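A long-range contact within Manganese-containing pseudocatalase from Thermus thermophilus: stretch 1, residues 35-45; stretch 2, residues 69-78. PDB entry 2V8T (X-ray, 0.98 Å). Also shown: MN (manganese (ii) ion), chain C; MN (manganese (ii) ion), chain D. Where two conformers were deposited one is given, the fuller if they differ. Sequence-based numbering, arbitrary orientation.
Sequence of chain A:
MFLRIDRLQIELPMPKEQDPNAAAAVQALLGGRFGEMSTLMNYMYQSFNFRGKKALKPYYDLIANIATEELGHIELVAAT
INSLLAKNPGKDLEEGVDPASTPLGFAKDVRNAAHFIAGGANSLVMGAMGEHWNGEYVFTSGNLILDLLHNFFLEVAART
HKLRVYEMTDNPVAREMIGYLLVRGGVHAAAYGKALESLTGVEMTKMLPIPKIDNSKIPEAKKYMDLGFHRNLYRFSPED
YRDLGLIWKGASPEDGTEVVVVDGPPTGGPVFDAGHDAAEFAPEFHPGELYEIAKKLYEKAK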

# COMPACT_ATOMS: atom_id res chain seq x y z
N GLY A 35 6.94 4.81 15.45
CA GLY A 35 7.23 6.21 15.64
C GLY A 35 6.13 6.93 16.42
O GLY A 35 5.11 6.38 16.81
N GLU A 36 6.38 8.22 16.61
CA GLU A 36 5.49 9.05 17.43
C GLU A 36 4.14 9.21 16.79
O GLU A 36 3.13 9.40 17.49
CB GLU A 36 6.16 10.40 17.70
CG GLU A 36 7.36 10.26 18.66
CD GLU A 36 6.96 10.02 20.07
OE1 GLU A 36 5.77 10.09 20.41
OE2 GLU A 36 7.85 9.74 20.95
N MET A 37 4.04 9.17 15.45
CA MET A 37 2.71 9.16 14.84
C MET A 37 1.88 7.99 15.33
O MET A 37 0.66 8.11 15.48
CB MET A 37 2.78 9.12 13.31
CG MET A 37 3.17 10.37 12.66
SD MET A 37 1.81 11.60 12.65
CE MET A 37 0.67 10.89 11.46
N SER A 38 2.51 6.84 15.49
CA SER A 38 1.79 5.66 15.93
C SER A 38 1.35 5.76 17.38
O SER A 38 0.19 5.44 17.68
CB SER A 38 2.60 4.40 15.72
OG SER A 38 2.70 4.18 14.33
N THR A 39 2.22 6.15 18.28
CA THR A 39 1.76 6.28 19.68
C THR A 39 0.68 7.35 19.78
O THR A 39 -0.38 7.12 20.38
CB THR A 39 2.94 6.47 20.62
OG1 THR A 39 3.67 7.58 20.13
CG2 THR A 39 3.79 5.23 20.69
N LEU A 40 0.89 8.49 19.12
CA LEU A 40 -0.13 9.53 19.07
C LEU A 40 -1.45 8.97 18.62
O LEU A 40 -2.50 9.16 19.27
CB LEU A 40 0.31 10.63 18.11
CG LEU A 40 -0.77 11.64 17.75
CD1 LEU A 40 -1.30 12.38 18.96
CD2 LEU A 40 -0.23 12.60 16.69
N MET A 41 -1.50 8.35 17.42
CA MET A 41 -2.79 8.04 16.84
C MET A 41 -3.44 6.85 17.54
O MET A 41 -4.68 6.79 17.62
CB MET A 41 -2.60 7.79 15.35
CG MET A 41 -2.22 9.08 14.57
SD MET A 41 -3.68 10.16 14.31
CE MET A 41 -2.97 11.80 14.04
N ASN A 42 -2.65 5.90 18.05
CA ASN A 42 -3.22 4.86 18.88
C ASN A 42 -4.00 5.46 20.06
O ASN A 42 -5.14 5.12 20.31
CB ASN A 42 -2.11 3.90 19.42
CG ASN A 42 -1.89 2.77 18.43
OD1 ASN A 42 -2.61 1.80 18.48
ND2 ASN A 42 -0.92 2.91 17.53
N TYR A 43 -3.30 6.33 20.81
CA TYR A 43 -3.95 6.83 22.05
C TYR A 43 -5.06 7.79 21.69
O TYR A 43 -6.10 7.84 22.40
CB TYR A 43 -2.92 7.44 22.96
CG TYR A 43 -1.74 6.56 23.22
CD1 TYR A 43 -1.75 5.16 23.13
CD2 TYR A 43 -0.52 7.15 23.56
CE1 TYR A 43 -0.60 4.42 23.26
CE2 TYR A 43 0.64 6.42 23.74
CZ TYR A 43 0.59 5.03 23.57
OH TYR A 43 1.71 4.25 23.68
N MET A 44 -4.91 8.56 20.63
CA MET A 44 -5.95 9.49 20.23
C MET A 44 -7.22 8.72 19.91
O MET A 44 -8.31 9.01 20.43
CB MET A 44 -5.51 10.33 19.07
CG MET A 44 -6.32 11.48 18.81
SD MET A 44 -6.40 12.71 20.14
CE MET A 44 -5.05 13.27 20.07
N TYR A 45 -7.14 7.73 18.99
CA TYR A 45 -8.34 6.99 18.62
C TYR A 45 -8.88 6.17 19.77
O TYR A 45 -10.09 6.08 19.94
CB TYR A 45 -8.11 6.17 17.35
CG TYR A 45 -8.22 7.03 16.12
CD1 TYR A 45 -9.41 7.15 15.43
CD2 TYR A 45 -7.18 7.81 15.67
CE1 TYR A 45 -9.54 7.99 14.37
CE2 TYR A 45 -7.28 8.69 14.59
CZ TYR A 45 -8.50 8.75 13.95
OH TYR A 45 -8.65 9.58 12.84
N GLU A 69 0.07 14.48 25.09
CA GLU A 69 1.51 14.62 25.15
C GLU A 69 2.15 14.19 23.80
O GLU A 69 3.10 14.82 23.32
CB GLU A 69 2.13 13.81 26.30
CG GLU A 69 3.63 14.06 26.33
CD GLU A 69 4.42 13.49 27.49
OE1 GLU A 69 3.85 12.85 28.41
OE2 GLU A 69 5.68 13.67 27.44
N GLU A 70 1.66 13.09 23.22
CA GLU A 70 2.28 12.60 21.98
C GLU A 70 2.13 13.59 20.84
O GLU A 70 2.98 13.57 19.91
CB GLU A 70 1.71 11.24 21.57
CG GLU A 70 1.78 10.11 22.59
CD GLU A 70 3.17 9.62 23.01
OE1 GLU A 70 4.13 10.31 22.79
OE2 GLU A 70 3.23 8.56 23.67
N LEU A 71 1.16 14.50 20.86
CA LEU A 71 1.11 15.56 19.84
C LEU A 71 2.40 16.37 19.86
O LEU A 71 2.94 16.76 18.81
CB LEU A 71 -0.09 16.51 20.09
CG LEU A 71 -1.46 15.94 19.77
CD1 LEU A 71 -2.55 16.84 20.39
CD2 LEU A 71 -1.67 15.84 18.27
N GLY A 72 2.86 16.74 21.06
CA GLY A 72 4.09 17.46 21.16
C GLY A 72 5.30 16.65 20.79
O GLY A 72 6.37 17.20 20.47
N HIS A 73 5.19 15.32 20.84
CA HIS A 73 6.30 14.48 20.41
C HIS A 73 6.41 14.40 18.89
O HIS A 73 7.54 14.42 18.38
CB HIS A 73 6.24 13.11 21.03
CG HIS A 73 6.37 13.10 22.49
ND1 HIS A 73 6.44 11.92 23.21
CD2 HIS A 73 6.44 14.15 23.37
CE1 HIS A 73 6.53 12.29 24.49
NE2 HIS A 73 6.54 13.62 24.62
N ILE A 74 5.31 14.30 18.14
CA ILE A 74 5.46 14.40 16.69
C ILE A 74 6.09 15.74 16.35
O ILE A 74 6.92 15.85 15.44
CB ILE A 74 4.18 14.10 15.86
CG1 ILE A 74 3.03 15.06 16.09
CG2 ILE A 74 3.75 12.66 16.07
CD1 ILE A 74 1.97 15.01 14.96
N GLU A 75 5.69 16.80 17.06
CA GLU A 75 6.25 18.14 16.84
C GLU A 75 7.76 18.14 17.08
O GLU A 75 8.53 18.70 16.31
CB GLU A 75 5.51 19.12 17.76
CG GLU A 75 5.94 20.54 17.58
CD GLU A 75 5.31 21.51 18.58
OE1 GLU A 75 4.78 21.03 19.64
OE2 GLU A 75 5.38 22.73 18.29
N LEU A 76 8.17 17.54 18.21
CA LEU A 76 9.59 17.55 18.59
C LEU A 76 10.45 16.74 17.59
O LEU A 76 11.55 17.15 17.23
CB LEU A 76 9.73 17.01 20.00
CG LEU A 76 11.14 17.08 20.60
CD1 LEU A 76 11.53 18.56 20.81
CD2 LEU A 76 11.19 16.34 21.92
N VAL A 77 9.94 15.55 17.18
CA VAL A 77 10.70 14.75 16.22
C VAL A 77 10.75 15.47 14.87
O VAL A 77 11.83 15.49 14.24
CB VAL A 77 10.13 13.33 16.12
CG1 VAL A 77 10.98 12.53 15.12
CG2 VAL A 77 10.18 12.64 17.49
N ALA A 78 9.64 16.07 14.42
CA ALA A 78 9.68 16.82 13.19
C ALA A 78 10.72 17.95 13.27
O ALA A 78 11.44 18.21 12.30
CB ALA A 78 8.31 17.35 12.83
MN MN C . 6.20 9.84 22.52
MN MN D . 4.89 7.54 24.50
O HOH W 1 5.38 7.94 22.41
O HOH W 2 8.27 9.25 23.11

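Metal sites in helical proteins often double as the joints that hold helices together, and the contact between residues 35-45 and 69-78 of this manganese-containing pseudocatalase is a compact example. Both stretches are helical, the first beginning just after Gly 35, which occupies the N-cap position. The helices run nearly antiparallel, with 159° between their N-to-C directions, and their axes approach to 8.6 Å. The backbones come close enough for the CA atoms of Leu 40 and Glu 70 to lie 4.9 Å apart, and those of Glu 36 and Ile 74 5.4 Å apart. Each helix carries its own i-to-i+4 backbone hydrogen bonds, and no hydrogen bond crosses between the two; side-chain packing and shared metal ligation make the contact.

The ligation is built from both helices. One manganese ion (chain C) is held by Glu 36 through both carboxylate oxygens, with OE1 at 2.2 Å and OE2 at 2.3 Å from MN, and by His 73 through ND1, 2.2 Å from the same MN. Glu 70 bridges the two ions: its OE1 lies 2.1 Å from the MN of chain C and its OE2 2.1 Å from the MN of chain D. Water 1 also binds both ions, and further ligands come from elsewhere in the structure. Shared coordination explains an otherwise unfavourable proximity, for Glu 36 OE1 and Glu 70 OE1 are only 2.9 Å apart without a hydrogen bond between them. Within the second helix, His 73 NE2 donates a weak hydrogen bond to Glu 69 OE2 at 2.9 Å, so the imidazole is engaged on both its nitrogens.

The same glutamates are also packing elements. Glu 36 sits as a knob among Glu 70, His 73, Ile 74 and Val 77, while Glu 70 returns the arrangement by sitting among Glu 36, Thr 39, Leu 40 and Tyr 43. The Tyr 43 ring meets the bridging carboxylate at its edge, with CE2 3.4 Å from Glu 70 OE2.

Beside this polar centre lies an apolar seam. Both methyls of Leu 40 pack against Leu 71, with CD1 3.5 Å and CD2 3.9 Å from Leu 71 CD2, and Leu 40 CD2 also lies 3.7 Å from Ile 74 CD1. Although the CA-to-CB bond of Leu 71 points away from the first helix, the end of its side chain comes nearer and makes the contact with Leu 40. Ile 74 also packs against Met 37, its CG2 lying 4.1 Å from Met 37 SD. The principle is plain: one interface can combine close apolar packing with ligands drawn from both helices.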